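Local atomic coordinates of thin, isoform D (Drosophila melanogaster, PDB entry 6XG7), a protein that probably acts as a RING-type, zinc-binding ubiquitin ligase in muscle, its NHL-repeat beta-propeller, the part described here, probably serving as a protein-interaction platform. Residues I107-I116 and F139-T147; F235-D243 and G282-S290. All coordinates share one frame; numbering follows the deposited sequence.

Contact 1. Residues I107-I116 and F139-T147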
ATOM      1  N   ILE A 107      -7.561   3.602   8.076  1.00 10.42           N
ATOM      2  CA  ILE A 107      -8.436   3.280   6.954  1.00 10.62           C
ATOM      3  C   ILE A 107      -8.024   1.900   6.464  1.00  9.62           C
ATOM      4  O   ILE A 107      -6.878   1.708   6.044  1.00 10.49           O
ATOM      5  CB  ILE A 107      -8.297   4.300   5.812  1.00 11.72           C
ATOM      6  CG1 ILE A 107      -8.196   5.747   6.326  1.00 18.59           C
ATOM      7  CG2 ILE A 107      -9.389   4.081   4.780  1.00 12.71           C
ATOM      8  CD1 ILE A 107      -9.362   6.215   7.102  1.00 20.24           C
ATOM      9  N   ILE A 108      -8.960   0.947   6.479  1.00 10.41           N
ATOM     10  CA  ILE A 108      -8.663  -0.451   6.174  1.00 10.81           C
ATOM     11  C   ILE A 108      -9.497  -0.908   4.988  1.00 10.17           C
ATOM     12  O   ILE A 108     -10.726  -0.735   4.973  1.00 11.03           O
ATOM     13  CB  ILE A 108      -8.948  -1.368   7.380  1.00 13.14           C
ATOM     14  CG1 ILE A 108      -7.850  -1.272   8.438  1.00 18.54           C
ATOM     15  CG2 ILE A 108      -9.029  -2.836   6.943  1.00 14.82           C
ATOM     16  CD1 ILE A 108      -7.878  -0.085   9.220  1.00 21.40           C
ATOM     17  N   ALA A 109      -8.834  -1.524   4.013  1.00 10.24           N
ATOM     18  CA  ALA A 109      -9.524  -2.197   2.916  1.00 11.02           C
ATOM     19  C   ALA A 109      -9.794  -3.634   3.352  1.00 10.75           C
ATOM     20  O   ALA A 109      -8.881  -4.466   3.432  1.00 12.17           O
ATOM     21  CB  ALA A 109      -8.700  -2.137   1.636  1.00 11.99           C
ATOM     22  N   ASP A 110     -11.059  -3.916   3.643  1.00 10.78           N
ATOM     23  CA  ASP A 110     -11.477  -5.182   4.240  1.00 10.47           C
ATOM     24  C   ASP A 110     -11.862  -6.125   3.106  1.00 10.21           C
ATOM     25  O   ASP A 110     -13.026  -6.329   2.787  1.00 11.31           O
ATOM     26  CB  ASP A 110     -12.627  -4.907   5.202  1.00 11.29           C
ATOM     27  CG  ASP A 110     -12.976  -6.078   6.062  1.00 12.76           C
ATOM     28  OD1 ASP A 110     -12.274  -7.114   5.992  1.00 14.04           O
ATOM     29  OD2 ASP A 110     -13.970  -5.955   6.820  1.00 13.07           O
ATOM     30  N   ARG A 111     -10.833  -6.727   2.505  1.00 11.50           N
ATOM     31  CA  ARG A 111     -10.881  -7.391   1.206  1.00 11.04           C
ATOM     32  C   ARG A 111     -12.104  -8.288   1.022  1.00 11.01           C
ATOM     33  O   ARG A 111     -12.892  -8.085   0.091  1.00 10.97           O
ATOM     34  CB  ARG A 111      -9.585  -8.187   1.017  1.00 15.02           C
ATOM     35  CG  ARG A 111      -9.489  -8.972  -0.268  1.00 17.37           C
ATOM     36  CD  ARG A 111      -8.229  -9.859  -0.233  1.00 21.02           C
ATOM     37  NE  ARG A 111      -8.178 -10.840  -1.317  1.00 24.14           N
ATOM     38  CZ  ARG A 111      -7.388 -11.908  -1.322  1.00 24.84           C
ATOM     39  NH1 ARG A 111      -6.585 -12.151  -0.296  1.00 26.70           N
ATOM     40  NH2 ARG A 111      -7.402 -12.741  -2.358  1.00 26.39           N
ATOM     41  N   TYR A 112     -12.245  -9.325   1.862  1.00 10.37           N
ATOM     42  CA  TYR A 112     -13.285 -10.334   1.634  1.00 11.26           C
ATOM     43  C   TYR A 112     -14.650  -9.918   2.172  1.00 11.71           C
ATOM     44  O   TYR A 112     -15.642 -10.617   1.920  1.00 12.32           O
ATOM     45  CB  TYR A 112     -12.876 -11.689   2.207  1.00 11.37           C
ATOM     46  CG  TYR A 112     -11.872 -12.495   1.396  1.00 11.83           C
ATOM     47  CD1 TYR A 112     -11.818 -12.457  -0.002  1.00 12.74           C
ATOM     48  CD2 TYR A 112     -10.998 -13.343   2.054  1.00 13.04           C
ATOM     49  CE1 TYR A 112     -10.888 -13.242  -0.713  1.00 12.45           C
ATOM     50  CE2 TYR A 112     -10.088 -14.115   1.369  1.00 13.97           C
ATOM     51  CZ  TYR A 112     -10.029 -14.060  -0.003  1.00 13.14           C
ATOM     52  OH  TYR A 112      -9.108 -14.860  -0.626  1.00 16.42           O
ATOM     53  N   ASN A 113     -14.741  -8.790   2.866  1.00 10.26           N
ATOM     54  CA  ASN A 113     -16.024  -8.177   3.151  1.00 10.43           C
ATOM     55  C   ASN A 113     -16.378  -7.075   2.162  1.00 10.20           C
ATOM     56  O   ASN A 113     -17.439  -6.463   2.291  1.00 11.56           O
ATOM     57  CB  ASN A 113     -16.048  -7.637   4.579  1.00 11.55           C
ATOM     58  CG  ASN A 113     -16.047  -8.744   5.608  1.00 12.47           C
ATOM     59  OD1 ASN A 113     -16.733  -9.769   5.453  1.00 14.55           O
ATOM     60  ND2 ASN A 113     -15.290  -8.552   6.669  1.00 13.30           N
ATOM     61  N   HIS A 114     -15.509  -6.799   1.191  1.00  9.85           N
ATOM     62  CA  HIS A 114     -15.802  -5.851   0.118  1.00  9.28           C
ATOM     63  C   HIS A 114     -16.278  -4.517   0.675  1.00  8.95           C
ATOM     64  O   HIS A 114     -17.274  -3.936   0.228  1.00 10.68           O
ATOM     65  CB  HIS A 114     -16.773  -6.446  -0.892  1.00 10.34           C
ATOM     66  CG  HIS A 114     -16.292  -7.749  -1.431  1.00  9.92           C
ATOM     67  ND1 HIS A 114     -15.437  -7.842  -2.508  1.00 10.22           N
ATOM     68  CD2 HIS A 114     -16.505  -9.016  -1.000  1.00 11.40           C
ATOM     69  CE1 HIS A 114     -15.162  -9.116  -2.730  1.00 10.18           C
ATOM     70  NE2 HIS A 114     -15.800  -9.846  -1.830  1.00 10.63           N
ATOM     71  N   ARG A 115     -15.508  -3.987   1.621  1.00  9.41           N
ATOM     72  CA  ARG A 115     -15.850  -2.731   2.270  1.00  9.98           C
ATOM     73  C   ARG A 115     -14.577  -2.069   2.776  1.00  9.21           C
ATOM     74  O   ARG A 115     -13.521  -2.697   2.888  1.00  9.81           O
ATOM     75  CB  ARG A 115     -16.836  -2.951   3.431  1.00 10.06           C
ATOM     76  CG  ARG A 115     -16.220  -3.724   4.579  1.00 10.14           C
ATOM     77  CD  ARG A 115     -17.218  -4.063   5.679  1.00 12.12           C
ATOM     78  NE  ARG A 115     -16.616  -4.891   6.726  1.00 11.80           N
ATOM     79  CZ  ARG A 115     -17.249  -5.307   7.819  1.00 12.46           C
ATOM     80  NH1 ARG A 115     -18.495  -4.926   8.055  1.00 14.60           N
ATOM     81  NH2 ARG A 115     -16.616  -6.097   8.680  1.00 12.74           N
ATOM     82  N   ILE A 116     -14.713  -0.791   3.109  1.00  9.59           N
ATOM     83  CA  ILE A 116     -13.701  -0.006   3.806  1.00  9.56           C
ATOM     84  C   ILE A 116     -14.186   0.229   5.229  1.00 10.24           C
ATOM     85  O   ILE A 116     -15.376   0.498   5.446  1.00 10.47           O
ATOM     86  CB  ILE A 116     -13.491   1.355   3.106  1.00 10.35           C
ATOM     87  CG1 ILE A 116     -13.144   1.192   1.618  1.00 11.32           C
ATOM     88  CG2 ILE A 116     -12.422   2.167   3.843  1.00 11.84           C
ATOM     89  CD1 ILE A 116     -11.977   0.309   1.333  1.00 12.49           C
ATOM     90  N   PHE A 139     -17.654  -2.618  -4.214  1.00  9.96           N
ATOM     91  CA  PHE A 139     -16.326  -3.112  -4.538  1.00  9.55           C
ATOM     92  C   PHE A 139     -16.351  -4.583  -4.933  1.00  9.43           C
ATOM     93  O   PHE A 139     -17.198  -5.372  -4.499  1.00 10.95           O
ATOM     94  CB  PHE A 139     -15.372  -3.005  -3.343  1.00 10.29           C
ATOM     95  CG  PHE A 139     -15.272  -1.630  -2.747  1.00  9.51           C
ATOM     96  CD1 PHE A 139     -14.527  -0.662  -3.373  1.00 11.53           C
ATOM     97  CD2 PHE A 139     -15.901  -1.311  -1.568  1.00 10.88           C
ATOM     98  CE1 PHE A 139     -14.405   0.614  -2.835  1.00 12.08           C
ATOM     99  CE2 PHE A 139     -15.788  -0.048  -1.022  1.00 11.82           C
ATOM    100  CZ  PHE A 139     -15.033   0.922  -1.673  1.00 11.18           C
ATOM    101  N   ASN A 140     -15.343  -4.962  -5.703  1.00  9.61           N
ATOM    102  CA  ASN A 140     -14.982  -6.368  -5.865  1.00 10.39           C
ATOM    103  C   ASN A 140     -13.512  -6.471  -5.488  1.00  9.41           C
ATOM    104  O   ASN A 140     -12.628  -6.289  -6.327  1.00 10.05           O
ATOM    105  CB  ASN A 140     -15.250  -6.890  -7.272  1.00 10.86           C
ATOM    106  CG  ASN A 140     -16.684  -7.323  -7.471  1.00 12.08           C
ATOM    107  OD1 ASN A 140     -17.200  -8.153  -6.732  1.00 14.10           O
ATOM    108  ND2 ASN A 140     -17.325  -6.779  -8.496  1.00 13.05           N
ATOM    109  N   TYR A 141     -13.276  -6.763  -4.214  1.00  9.97           N
ATOM    110  CA  TYR A 141     -11.964  -6.975  -3.612  1.00 10.45           C
ATOM    111  C   TYR A 141     -11.204  -5.659  -3.513  1.00 10.06           C
ATOM    112  O   TYR A 141     -10.219  -5.435  -4.232  1.00 11.35           O
ATOM    113  CB  TYR A 141     -11.133  -8.032  -4.351  1.00 11.02           C
ATOM    114  CG  TYR A 141     -11.892  -9.314  -4.530  1.00 11.22           C
ATOM    115  CD1 TYR A 141     -12.013 -10.258  -3.501  1.00 11.61           C
ATOM    116  CD2 TYR A 141     -12.522  -9.589  -5.727  1.00 12.26           C
ATOM    117  CE1 TYR A 141     -12.739 -11.432  -3.674  1.00 11.81           C
ATOM    118  CE2 TYR A 141     -13.258 -10.740  -5.906  1.00 12.86           C
ATOM    119  CZ  TYR A 141     -13.359 -11.657  -4.892  1.00 11.54           C
ATOM    120  OH  TYR A 141     -14.095 -12.789  -5.120  1.00 13.40           O
ATOM    121  N   PRO A 142     -11.626  -4.761  -2.629  1.00 10.01           N
ATOM    122  CA  PRO A 142     -10.814  -3.568  -2.380  1.00 10.03           C
ATOM    123  C   PRO A 142      -9.477  -3.989  -1.802  1.00  9.73           C
ATOM    124  O   PRO A 142      -9.402  -4.858  -0.932  1.00 10.14           O
ATOM    125  CB  PRO A 142     -11.646  -2.781  -1.368  1.00 10.31           C
ATOM    126  CG  PRO A 142     -12.382  -3.829  -0.600  1.00 11.33           C
ATOM    127  CD  PRO A 142     -12.683  -4.924  -1.610  1.00 10.64           C
ATOM    128  N   TRP A 143      -8.414  -3.371  -2.303  1.00  9.71           N
ATOM    129  CA  TRP A 143      -7.065  -3.805  -1.979  1.00 10.12           C
ATOM    130  C   TRP A 143      -6.286  -2.640  -1.371  1.00 10.30           C
ATOM    131  O   TRP A 143      -6.376  -2.399  -0.165  1.00 12.36           O
ATOM    132  CB  TRP A 143      -6.383  -4.437  -3.198  1.00 11.87           C
ATOM    133  CG  TRP A 143      -5.249  -5.357  -2.806  1.00 14.90           C
ATOM    134  CD1 TRP A 143      -4.017  -4.991  -2.335  1.00 16.56           C
ATOM    135  CD2 TRP A 143      -5.256  -6.787  -2.813  1.00 15.19           C
ATOM    136  NE1 TRP A 143      -3.264  -6.097  -2.054  1.00 17.26           N
ATOM    137  CE2 TRP A 143      -3.995  -7.211  -2.338  1.00 15.10           C
ATOM    138  CE3 TRP A 143      -6.199  -7.748  -3.170  1.00 17.56           C
ATOM    139  CZ2 TRP A 143      -3.648  -8.554  -2.215  1.00 17.73           C
ATOM    140  CZ3 TRP A 143      -5.847  -9.096  -3.054  1.00 20.14           C
ATOM    141  CH2 TRP A 143      -4.581  -9.477  -2.593  1.00 20.36           C
ATOM    142  N   GLY A 144      -5.547  -1.878  -2.169  1.00 11.09           N
ATOM    143  CA  GLY A 144      -4.853  -0.729  -1.629  1.00 11.10           C
ATOM    144  C   GLY A 144      -5.806   0.402  -1.281  1.00  9.76           C
ATOM    145  O   GLY A 144      -6.853   0.595  -1.911  1.00 11.19           O
ATOM    146  N   VAL A 145      -5.413   1.180  -0.277  1.00  9.43           N
ATOM    147  CA  VAL A 145      -6.153   2.359   0.149  1.00  9.75           C
ATOM    148  C   VAL A 145      -5.155   3.424   0.587  1.00  9.99           C
ATOM    149  O   VAL A 145      -4.106   3.123   1.162  1.00 10.97           O
ATOM    150  CB  VAL A 145      -7.185   1.999   1.246  1.00 12.29           C
ATOM    151  CG1 VAL A 145      -6.507   1.485   2.504  1.00 12.60           C
ATOM    152  CG2 VAL A 145      -8.094   3.177   1.530  1.00 15.53           C
ATOM    153  N   THR A 146      -5.465   4.677   0.271  1.00 10.26           N
ATOM    154  CA  THR A 146      -4.648   5.794   0.722  1.00 10.62           C
ATOM    155  C   THR A 146      -5.537   7.020   0.889  1.00  9.71           C
ATOM    156  O   THR A 146      -6.725   7.004   0.549  1.00 10.71           O
ATOM    157  CB  THR A 146      -3.475   6.047  -0.236  1.00 13.39           C
ATOM    158  OG1 THR A 146      -2.512   6.898   0.401  1.00 16.32           O
ATOM    159  CG2 THR A 146      -3.962   6.678  -1.542  1.00 13.99           C
ATOM    160  N   THR A 147      -4.950   8.085   1.423  1.00 11.14           N
ATOM    161  CA  THR A 147      -5.673   9.328   1.664  1.00 11.44           C
ATOM    162  C   THR A 147      -4.828  10.515   1.223  1.00 13.21           C
ATOM    163  O   THR A 147      -3.603  10.429   1.108  1.00 15.47           O
ATOM    164  CB  THR A 147      -6.080   9.509   3.144  1.00 12.69           C
ATOM    165  OG1 THR A 147      -4.932   9.811   3.950  1.00 14.03           O
ATOM    166  CG2 THR A 147      -6.798   8.273   3.664  1.00 13.49           C
TER
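Ile107, Ala109 and Ile116 meet Val145, Pro142 and Phe139 in the buried half of this contact, where two neighbouring blades of the NHL beta-propeller pack face against face. Strand 107-110 runs nearly antiparallel to strand 142-147 (159°), with axes 6.0 Å apart, yet the two belong to different sheets and are joined by side chains. Val145 CG2 lies 3.6 Å from Ile107 CG2, the two side chains crossing at about a right angle, while Val145 CG1 reaches the carbonyl of Ile107. Ala109 CB packs tightly on Trp143 O, at 3.0 Å, its small methyl letting the strands close in. Farther out, Ile116 CG1 approaches the far end of the Phe139 ring, 3.8 Å from CZ, and Pro142 fits between Ile116 CD1 and the turn at Arg111-His114.

Toward the solvent side the packing gives way to rings and polar groups. His114 CG stands anti to its carbonyl carbon (chi1 -54°), which brings ND1 to the backbone N of Tyr141; that N-H donates a 3.0 Å bond close to the imidazole plane. The same ring sends CE1 over the face of Tyr141 in an edge-to-face stack, planes 66° apart, and Tyr112 CD1 borders the Tyr141 ring at its edge. Arg111, extended from CG to NE, runs alongside Trp143 and brings one guanidinium face over the CZ3 corner of the indole, the planes well tilted from parallel, with NE 3.4 Å from CZ3. Behind the interface, Arg115, in a salt bridge through NE, and Asn113 through ND2 both bond Asp110 OD2, which would brace the turn leading to His114.

Because ND1 accepts the Tyr141 N-H, the proton of a neutral His114 would be expected on NE2, and protonating ND1 as well would probably break this link between blades.

Contact 2. Residues F235-D243 and G282-S290; sequences FPRGVAVDD and GLEGVAIMS
Arg237 and Glu284 supply the charged part of this contact. Their side chains run side by side in the same direction, both bent at chi2, and Arg237 NH1 forms a salt bridge with Glu284 OE2 at 3.1 Å, the guanidinium and carboxylate planes turned 67° apart. Arg49 and Arg299 also pair with OE2, and Tyr191 OH bonds OE1, so the carboxylate is buried in a cluster that should favour its ionised form.

Backbone contact centres on glycine. Gly238 N makes a weak bond to Glu284 O (2.8 Å), and the CA atoms of Gly238 and Gly285 approach to 4.1 Å. Strands 239-241 and 283-288, only 9° from parallel, are innermost strands of adjacent NHL-propeller blades, and with no side chain at Gly238, its CA can come this close to the 284-286 backbone near the central channel.

Van der Waals contacts of aliphatic branches, largely with backbone, continue along the strands. Val286 CG1, held between its own backbone N and carbonyl carbon (chi1 66°), presses on the peptide linking Gly238 to Val239, 3.4 Å from Gly238 C, and also touches Ala240 CB. Beyond it, Ile288 CG2 packs against Val241 O at 3.6 Å and rests beside Asp242 CB.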
ATOM      1  N   PHE A 235       4.748  -7.677 -12.250  1.00 12.40           N
ATOM      2  CA  PHE A 235       3.686  -7.762 -11.253  1.00 12.66           C
ATOM      3  C   PHE A 235       3.968  -6.859 -10.049  1.00 13.19           C
ATOM      4  O   PHE A 235       3.995  -7.324  -8.908  1.00 14.34           O
ATOM      5  CB  PHE A 235       3.449  -9.199 -10.806  1.00 15.09           C
ATOM      6  CG  PHE A 235       3.032 -10.120 -11.916  1.00 16.27           C
ATOM      7  CD1 PHE A 235       1.768 -10.023 -12.487  1.00 16.75           C
ATOM      8  CD2 PHE A 235       3.891 -11.100 -12.368  1.00 17.47           C
ATOM      9  CE1 PHE A 235       1.385 -10.871 -13.496  1.00 18.62           C
ATOM     10  CE2 PHE A 235       3.506 -11.958 -13.378  1.00 18.13           C
ATOM     11  CZ  PHE A 235       2.246 -11.843 -13.937  1.00 17.87           C
ATOM     12  N   PRO A 236       4.137  -5.554 -10.271  1.00 11.80           N
ATOM     13  CA  PRO A 236       4.398  -4.655  -9.139  1.00 12.38           C
ATOM     14  C   PRO A 236       3.233  -4.659  -8.155  1.00 11.41           C
ATOM     15  O   PRO A 236       2.071  -4.814  -8.540  1.00 13.40           O
ATOM     16  CB  PRO A 236       4.578  -3.285  -9.803  1.00 14.01           C
ATOM     17  CG  PRO A 236       3.780  -3.390 -11.102  1.00 13.40           C
ATOM     18  CD  PRO A 236       3.929  -4.828 -11.540  1.00 13.09           C
ATOM     19  N   ARG A 237       3.565  -4.469  -6.871  1.00 10.63           N
ATOM     20  CA  ARG A 237       2.570  -4.459  -5.798  1.00 10.75           C
ATOM     21  C   ARG A 237       2.626  -3.121  -5.065  1.00  9.72           C
ATOM     22  O   ARG A 237       2.152  -2.117  -5.593  1.00 10.83           O
ATOM     23  CB  ARG A 237       2.750  -5.688  -4.883  1.00 13.36           C
ATOM     24  CG  ARG A 237       2.401  -6.992  -5.574  1.00 18.08           C
ATOM     25  CD  ARG A 237       1.121  -7.561  -5.030  1.00 23.18           C
ATOM     26  NE  ARG A 237       0.574  -8.555  -5.938  1.00 27.01           N
ATOM     27  CZ  ARG A 237      -0.245  -9.532  -5.581  1.00 29.28           C
ATOM     28  NH1 ARG A 237      -0.627  -9.672  -4.310  1.00 28.94           N
ATOM     29  NH2 ARG A 237      -0.681 -10.370  -6.505  1.00 30.10           N
ATOM     30  N   GLY A 238       3.180  -3.082  -3.858  1.00  9.90           N
ATOM     31  CA  GLY A 238       3.131  -1.859  -3.076  1.00  9.42           C
ATOM     32  C   GLY A 238       3.736  -0.663  -3.791  1.00  9.14           C
ATOM     33  O   GLY A 238       4.717  -0.773  -4.529  1.00 10.68           O
ATOM     34  N   VAL A 239       3.127   0.494  -3.564  1.00  8.83           N
ATOM     35  CA  VAL A 239       3.674   1.764  -4.013  0.63  9.23           C
ATOM     36  C   VAL A 239       3.570   2.774  -2.880  1.00  9.66           C
ATOM     37  O   VAL A 239       2.632   2.752  -2.078  1.00 11.28           O
ATOM     38  CB  VAL A 239       3.011   2.330  -5.289  0.63 11.35           C
ATOM     39  CG1 VAL A 239       3.319   1.487  -6.486  0.63 12.56           C
ATOM     40  CG2 VAL A 239       1.511   2.505  -5.113  0.63  9.04           C
ATOM     41  N   ALA A 240       4.548   3.676  -2.825  1.00 10.14           N
ATOM     42  CA  ALA A 240       4.530   4.756  -1.854  1.00  9.73           C
ATOM     43  C   ALA A 240       5.178   5.974  -2.486  1.00  9.43           C
ATOM     44  O   ALA A 240       5.900   5.872  -3.483  1.00 10.78           O
ATOM     45  CB  ALA A 240       5.286   4.385  -0.573  1.00 11.12           C
ATOM     46  N   VAL A 241       4.915   7.132  -1.903  1.00 11.36           N
ATOM     47  CA  VAL A 241       5.483   8.389  -2.369  1.00 11.89           C
ATOM     48  C   VAL A 241       5.921   9.187  -1.149  1.00 13.11           C
ATOM     49  O   VAL A 241       5.228   9.194  -0.128  1.00 14.58           O
ATOM     50  CB  VAL A 241       4.454   9.150  -3.241  1.00 13.00           C
ATOM     51  CG1 VAL A 241       3.245   9.615  -2.425  1.00 15.06           C
ATOM     52  CG2 VAL A 241       5.105  10.303  -3.974  1.00 13.85           C
ATOM     53  N   ASP A 242       7.082   9.855  -1.240  1.00 12.31           N
ATOM     54  CA  ASP A 242       7.542  10.711  -0.154  1.00 12.13           C
ATOM     55  C   ASP A 242       7.058  12.145  -0.376  1.00 13.03           C
ATOM     56  O   ASP A 242       6.329  12.445  -1.321  1.00 13.19           O
ATOM     57  CB  ASP A 242       9.046  10.585   0.088  1.00 13.41           C
ATOM     58  CG  ASP A 242       9.896  11.399  -0.855  1.00 12.92           C
ATOM     59  OD1 ASP A 242       9.391  12.124  -1.741  1.00 13.05           O
ATOM     60  OD2 ASP A 242      11.135  11.303  -0.698  1.00 15.03           O
ATOM     61  N   ASP A 243       7.432  13.040   0.530  1.00 13.91           N
ATOM     62  CA  ASP A 243       6.878  14.388   0.504  1.00 15.26           C
ATOM     63  C   ASP A 243       7.324  15.205  -0.697  1.00 14.08           C
ATOM     64  O   ASP A 243       6.659  16.182  -1.034  1.00 14.90           O
ATOM     65  CB  ASP A 243       7.233  15.124   1.790  1.00 18.53           C
ATOM     66  CG  ASP A 243       6.381  14.676   2.957  1.00 25.36           C
ATOM     67  OD1 ASP A 243       5.202  14.315   2.739  1.00 27.37           O
ATOM     68  OD2 ASP A 243       6.888  14.671   4.090  1.00 30.09           O
ATOM     69  N   GLY A 282       8.079 -12.478  -1.450  1.00 19.09           N
ATOM     70  CA  GLY A 282       6.769 -12.128  -1.970  1.00 18.33           C
ATOM     71  C   GLY A 282       6.313 -10.769  -1.479  1.00 16.27           C
ATOM     72  O   GLY A 282       5.565 -10.670  -0.507  1.00 18.29           O
ATOM     73  N   LEU A 283       6.755  -9.710  -2.151  1.00 14.45           N
ATOM     74  CA  LEU A 283       6.517  -8.357  -1.670  1.00 12.17           C
ATOM     75  C   LEU A 283       5.055  -7.950  -1.793  1.00 12.30           C
ATOM     76  O   LEU A 283       4.377  -8.267  -2.779  1.00 13.56           O
ATOM     77  CB  LEU A 283       7.341  -7.376  -2.492  1.00 13.63           C
ATOM     78  CG  LEU A 283       8.853  -7.455  -2.300  1.00 14.65           C
ATOM     79  CD1 LEU A 283       9.580  -6.480  -3.224  1.00 17.38           C
ATOM     80  CD2 LEU A 283       9.226  -7.212  -0.843  1.00 17.70           C
ATOM     81  N   GLU A 284       4.591  -7.194  -0.796  1.00 11.35           N
ATOM     82  CA  GLU A 284       3.260  -6.606  -0.791  1.00 11.24           C
ATOM     83  C   GLU A 284       3.394  -5.099  -0.594  1.00 10.43           C
ATOM     84  O   GLU A 284       3.901  -4.409  -1.478  1.00 10.30           O
ATOM     85  CB  GLU A 284       2.406  -7.295   0.274  1.00 11.84           C
ATOM     86  CG  GLU A 284       2.013  -8.716  -0.093  1.00 13.26           C
ATOM     87  CD  GLU A 284       0.860  -8.787  -1.087  1.00 16.76           C
ATOM     88  OE1 GLU A 284       0.338  -7.743  -1.534  1.00 16.99           O
ATOM     89  OE2 GLU A 284       0.454  -9.920  -1.425  1.00 19.37           O
ATOM     90  N   GLY A 285       2.960  -4.578   0.550  1.00 10.60           N
ATOM     91  CA  GLY A 285       2.969  -3.148   0.765  1.00 10.48           C
ATOM     92  C   GLY A 285       4.362  -2.567   0.965  1.00  9.75           C
ATOM     93  O   GLY A 285       5.327  -3.249   1.334  1.00 10.76           O
ATOM     94  N   VAL A 286       4.452  -1.252   0.746  1.00  9.82           N
ATOM     95  CA  VAL A 286       5.666  -0.482   0.980  1.00 10.60           C
ATOM     96  C   VAL A 286       5.230   0.850   1.568  1.00 10.70           C
ATOM     97  O   VAL A 286       4.122   1.329   1.305  1.00 11.86           O
ATOM     98  CB  VAL A 286       6.503  -0.318  -0.315  1.00 12.59           C
ATOM     99  CG1 VAL A 286       5.775   0.506  -1.323  1.00 13.46           C
ATOM    100  CG2 VAL A 286       7.892   0.254  -0.038  1.00 15.58           C
ATOM    101  N   ALA A 287       6.086   1.434   2.402  1.00 10.57           N
ATOM    102  CA  ALA A 287       5.809   2.735   2.999  1.00 11.21           C
ATOM    103  C   ALA A 287       7.133   3.429   3.304  1.00 12.17           C
ATOM    104  O   ALA A 287       8.195   2.807   3.280  1.00 12.26           O
ATOM    105  CB  ALA A 287       4.941   2.592   4.268  1.00 11.95           C
ATOM    106  N   ILE A 288       7.061   4.730   3.584  1.00 14.15           N
ATOM    107  CA  ILE A 288       8.246   5.565   3.778  1.00 15.20           C
ATOM    108  C   ILE A 288       8.067   6.414   5.038  1.00 16.06           C
ATOM    109  O   ILE A 288       7.060   7.113   5.187  1.00 17.10           O
ATOM    110  CB  ILE A 288       8.539   6.410   2.512  1.00 19.66           C
ATOM    111  CG1 ILE A 288       9.805   7.252   2.635  1.00 21.24           C
ATOM    112  CG2 ILE A 288       7.376   7.290   2.122  1.00 22.54           C
ATOM    113  CD1 ILE A 288      11.058   6.454   2.634  1.00 22.29           C
ATOM    114  N   MET A 289       9.024   6.314   5.964  1.00 14.87           N
ATOM    115  CA  MET A 289       9.014   7.139   7.167  1.00 15.24           C
ATOM    116  C   MET A 289       9.516   8.541   6.843  1.00 16.27           C
ATOM    117  O   MET A 289      10.139   8.786   5.811  1.00 15.66           O
ATOM    118  CB  MET A 289       9.945   6.570   8.241  1.00 14.29           C
ATOM    119  CG  MET A 289       9.477   5.300   8.946  1.00 16.91           C
ATOM    120  SD  MET A 289      10.644   4.758  10.218  1.00 16.13           S
ATOM    121  CE  MET A 289       9.880   3.269  10.812  1.00 16.37           C
ATOM    122  N   SER A 290       9.287   9.460   7.782  1.00 17.48           N
ATOM    123  CA  SER A 290       9.667  10.852   7.574  1.00 18.53           C
ATOM    124  C   SER A 290      11.170  11.035   7.452  1.00 18.46           C
ATOM    125  O   SER A 290      11.612  12.055   6.919  1.00 21.49           O
ATOM    126  CB  SER A 290       9.139  11.718   8.722  1.00 20.55           C
ATOM    127  OG  SER A 290       9.804  11.414   9.937  1.00 22.05           O
TER

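Overall arrangement
Both contacts join blades adjacent in the propeller, and each involves the innermost strand of a later blade. Contact 1 pairs that strand with the second and third strands of the blade before it, so it spreads from buried aliphatic packing to a partly exposed aromatic and polar outer side. Contact 2 sets two innermost strands side by side and is mostly buried, with no fully exposed residue taking part, smaller in area, with glycine and small side chains beside a charged cluster. Their centres lie about 17 Å apart, yet they touch near the axis: Trp143 CZ2 lies 3.8 Å from Arg237 NH1, placing the indole between Arg111 in contact 1 and the Arg237-Glu284 pair in contact 2.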